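Local coordinates for carboxysome assembly protein CcmN (Synechococcus elongatus, PDB 7D6C) that is required for carboxysome formation, its N-terminal domain interacting with CcmM and its C-terminal peptide with the shell protein CcmK2, at residues Ile54-Ile60 / Leu75-Ile81. Residues are numbered along the deposited sequence; the frame is centred on the assembly and turned at random.
Sequences IGLGSVI and LAAGVLI
I60 CD1 meets L75 CD2 tip to tip at 3.8 Å and also touches I81 CD1, so one methyl links the side chain before the turn with the one after it; I60 and I81 lie side by side, pointing the same way. The bend in I60, with CD1 folded back at chi2 -71°, turns the methyl toward these partners. I54 runs alongside L75, CG2 to CD2, and I46, I48, I67 and I69, on strands 45-48 and 66-69 of other sheet strands, pack against this cluster. On the opposite face of the sheet V59 and L80 lie alongside each other, L80 CD1 resting on V59 CB at 3.8 Å.

Each segment makes a type II turn, G55 to S58 and A76 to V79, one stacked on the other. S58 carries its hydroxyl into the bend: with OG beside its backbone N (chi1 -70°), it donates to G55 O at 2.9 Å and accepts a weak bond from V79 N. A valine in place of S58 would probably leave G55 O and V79 N without this shared partner. G78 N bonds to L56 O at 2.6 Å; G57 and G78 hold the third position of their turns, where phi is positive, a conformation glycine adopts readily. Parallel ladder bonds flank the turns: G55 N to L75 O, V59 N to V79 O and, nearly straight, I81 N to V59 O at 3.0 Å. G57 of another copy of the protein packs against L56 and A77, and a chain of another protein brings basic side chains that hydrogen-bond to G57 O and G78 O. Such stacking of aliphatic side chains and corner turns on successive coils (strands 53-54 and 59-63, then 74-75 and 80-82) marks the left-handed parallel beta-helix of CcmN's N-terminal domain.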
ATOM      1  N   ILE F  54       4.763  -9.916   8.084  1.00 46.80           N
ATOM      2  CA  ILE F  54       4.062  -9.097   7.107  1.00 44.69           C
ATOM      3  C   ILE F  54       3.926  -7.697   7.664  1.00 45.51           C
ATOM      4  O   ILE F  54       3.295  -7.494   8.710  1.00 44.46           O
ATOM      5  CB  ILE F  54       2.688  -9.669   6.763  1.00 50.29           C
ATOM      6  CG1 ILE F  54       2.831 -11.165   6.381  1.00 41.64           C
ATOM      7  CG2 ILE F  54       2.002  -8.754   5.711  1.00 39.68           C
ATOM      8  CD1 ILE F  54       1.537 -11.889   6.262  1.00 36.16           C
ATOM      9  N   GLY F  55       4.471  -6.729   6.933  1.00 49.06           N
ATOM     10  CA  GLY F  55       4.521  -5.365   7.405  1.00 50.48           C
ATOM     11  C   GLY F  55       3.221  -4.592   7.255  1.00 50.56           C
ATOM     12  O   GLY F  55       2.323  -4.924   6.475  1.00 50.46           O
ATOM     13  N   LEU F  56       3.161  -3.526   8.047  1.00 53.70           N
ATOM     14  CA  LEU F  56       2.077  -2.547   8.039  1.00 53.39           C
ATOM     15  C   LEU F  56       1.497  -2.309   6.648  1.00 53.24           C
ATOM     16  O   LEU F  56       2.226  -2.182   5.661  1.00 53.26           O
ATOM     17  CB  LEU F  56       2.623  -1.231   8.595  1.00 50.36           C
ATOM     18  CG  LEU F  56       1.559  -0.189   8.837  1.00 54.59           C
ATOM     19  CD1 LEU F  56       0.454  -0.842   9.660  1.00 56.93           C
ATOM     20  CD2 LEU F  56       2.170   1.012   9.541  1.00 52.59           C
ATOM     21  N   GLY F  57       0.171  -2.232   6.578  1.00 55.20           N
ATOM     22  CA  GLY F  57      -0.472  -1.832   5.338  1.00 56.90           C
ATOM     23  C   GLY F  57      -0.374  -2.807   4.181  1.00 56.21           C
ATOM     24  O   GLY F  57      -0.654  -2.422   3.040  1.00 52.39           O
ATOM     25  N   SER F  58       0.025  -4.055   4.424  1.00 58.67           N
ATOM     26  CA  SER F  58       0.109  -4.997   3.319  1.00 53.33           C
ATOM     27  C   SER F  58      -1.274  -5.544   3.021  1.00 48.36           C
ATOM     28  O   SER F  58      -2.190  -5.454   3.839  1.00 53.91           O
ATOM     29  CB  SER F  58       1.089  -6.125   3.633  1.00 51.40           C
ATOM     30  OG  SER F  58       2.432  -5.662   3.651  1.00 44.96           O
ATOM     31  N   VAL F  59      -1.446  -6.056   1.810  1.00 45.62           N
ATOM     32  CA  VAL F  59      -2.740  -6.593   1.404  1.00 49.10           C
ATOM     33  C   VAL F  59      -2.481  -7.837   0.579  1.00 50.82           C
ATOM     34  O   VAL F  59      -1.828  -7.767  -0.469  1.00 52.50           O
ATOM     35  CB  VAL F  59      -3.582  -5.593   0.599  1.00 48.26           C
ATOM     36  CG1 VAL F  59      -4.821  -6.293  -0.009  1.00 45.76           C
ATOM     37  CG2 VAL F  59      -3.988  -4.406   1.477  1.00 49.39           C
ATOM     38  N   ILE F  60      -2.968  -8.974   1.056  1.00 44.53           N
ATOM     39  CA  ILE F  60      -2.847 -10.239   0.349  1.00 53.99           C
ATOM     40  C   ILE F  60      -4.238 -10.622  -0.120  1.00 52.92           C
ATOM     41  O   ILE F  60      -5.137 -10.834   0.706  1.00 54.62           O
ATOM     42  CB  ILE F  60      -2.241 -11.335   1.240  1.00 52.00           C
ATOM     43  CG1 ILE F  60      -1.035 -10.790   2.011  1.00 49.33           C
ATOM     44  CG2 ILE F  60      -1.838 -12.511   0.400  1.00 47.01           C
ATOM     45  CD1 ILE F  60       0.198 -10.532   1.157  1.00 51.06           C
ATOM     46  N   LEU F  75       7.796  -9.439   4.295  1.00 50.93           N
ATOM     47  CA  LEU F  75       7.134  -8.436   3.479  1.00 50.04           C
ATOM     48  C   LEU F  75       7.235  -7.107   4.205  1.00 52.40           C
ATOM     49  O   LEU F  75       6.734  -6.977   5.328  1.00 50.55           O
ATOM     50  CB  LEU F  75       5.667  -8.807   3.249  1.00 52.11           C
ATOM     51  CG  LEU F  75       5.239  -9.732   2.108  1.00 48.85           C
ATOM     52  CD1 LEU F  75       5.934 -11.064   2.184  1.00 48.04           C
ATOM     53  CD2 LEU F  75       3.750  -9.939   2.234  1.00 50.97           C
ATOM     54  N   ALA F  76       7.883  -6.125   3.576  1.00 56.10           N
ATOM     55  CA  ALA F  76       7.891  -4.779   4.134  1.00 53.24           C
ATOM     56  C   ALA F  76       6.489  -4.199   4.068  1.00 53.15           C
ATOM     57  O   ALA F  76       5.559  -4.810   3.539  1.00 56.14           O
ATOM     58  CB  ALA F  76       8.876  -3.884   3.390  1.00 53.64           C
ATOM     59  N   ALA F  77       6.335  -2.993   4.606  1.00 53.89           N
ATOM     60  CA  ALA F  77       5.024  -2.360   4.653  1.00 50.02           C
ATOM     61  C   ALA F  77       4.425  -2.204   3.256  1.00 52.94           C
ATOM     62  O   ALA F  77       5.139  -2.029   2.262  1.00 56.50           O
ATOM     63  CB  ALA F  77       5.128  -0.991   5.325  1.00 52.22           C
ATOM     64  N   GLY F  78       3.096  -2.289   3.185  1.00 52.02           N
ATOM     65  CA  GLY F  78       2.372  -2.012   1.950  1.00 52.55           C
ATOM     66  C   GLY F  78       2.658  -2.914   0.759  1.00 52.09           C
ATOM     67  O   GLY F  78       2.399  -2.523  -0.381  1.00 52.68           O
ATOM     68  N   VAL F  79       3.192  -4.112   0.980  1.00 56.76           N
ATOM     69  CA  VAL F  79       3.289  -5.078  -0.104  1.00 54.86           C
ATOM     70  C   VAL F  79       1.888  -5.526  -0.514  1.00 52.57           C
ATOM     71  O   VAL F  79       0.993  -5.699   0.331  1.00 51.12           O
ATOM     72  CB  VAL F  79       4.167  -6.256   0.341  1.00 52.85           C
ATOM     73  CG1 VAL F  79       4.213  -7.360  -0.731  1.00 52.76           C
ATOM     74  CG2 VAL F  79       5.540  -5.739   0.639  1.00 50.97           C
ATOM     75  N   LEU F  80       1.682  -5.700  -1.820  1.00 49.35           N
ATOM     76  CA  LEU F  80       0.378  -6.052  -2.369  1.00 50.11           C
ATOM     77  C   LEU F  80       0.498  -7.296  -3.244  1.00 49.94           C
ATOM     78  O   LEU F  80       1.229  -7.293  -4.242  1.00 51.55           O
ATOM     79  CB  LEU F  80      -0.188  -4.892  -3.173  1.00 47.70           C
ATOM     80  CG  LEU F  80      -1.399  -5.322  -3.964  1.00 47.80           C
ATOM     81  CD1 LEU F  80      -2.551  -5.423  -3.007  1.00 50.05           C
ATOM     82  CD2 LEU F  80      -1.671  -4.323  -5.056  1.00 50.61           C
ATOM     83  N   ILE F  81      -0.225  -8.352  -2.888  1.00 48.66           N
ATOM     84  CA  ILE F  81      -0.171  -9.611  -3.630  1.00 54.98           C
ATOM     85  C   ILE F  81      -1.590 -10.000  -4.043  1.00 54.08           C
ATOM     86  O   ILE F  81      -2.414 -10.371  -3.193  1.00 53.61           O
ATOM     87  CB  ILE F  81       0.498 -10.737  -2.827  1.00 51.45           C
ATOM     88  CG1 ILE F  81       1.951 -10.365  -2.505  1.00 50.75           C
ATOM     89  CG2 ILE F  81       0.529 -11.967  -3.636  1.00 48.34           C
ATOM     90  CD1 ILE F  81       2.665 -11.346  -1.578  1.00 45.13           C
TER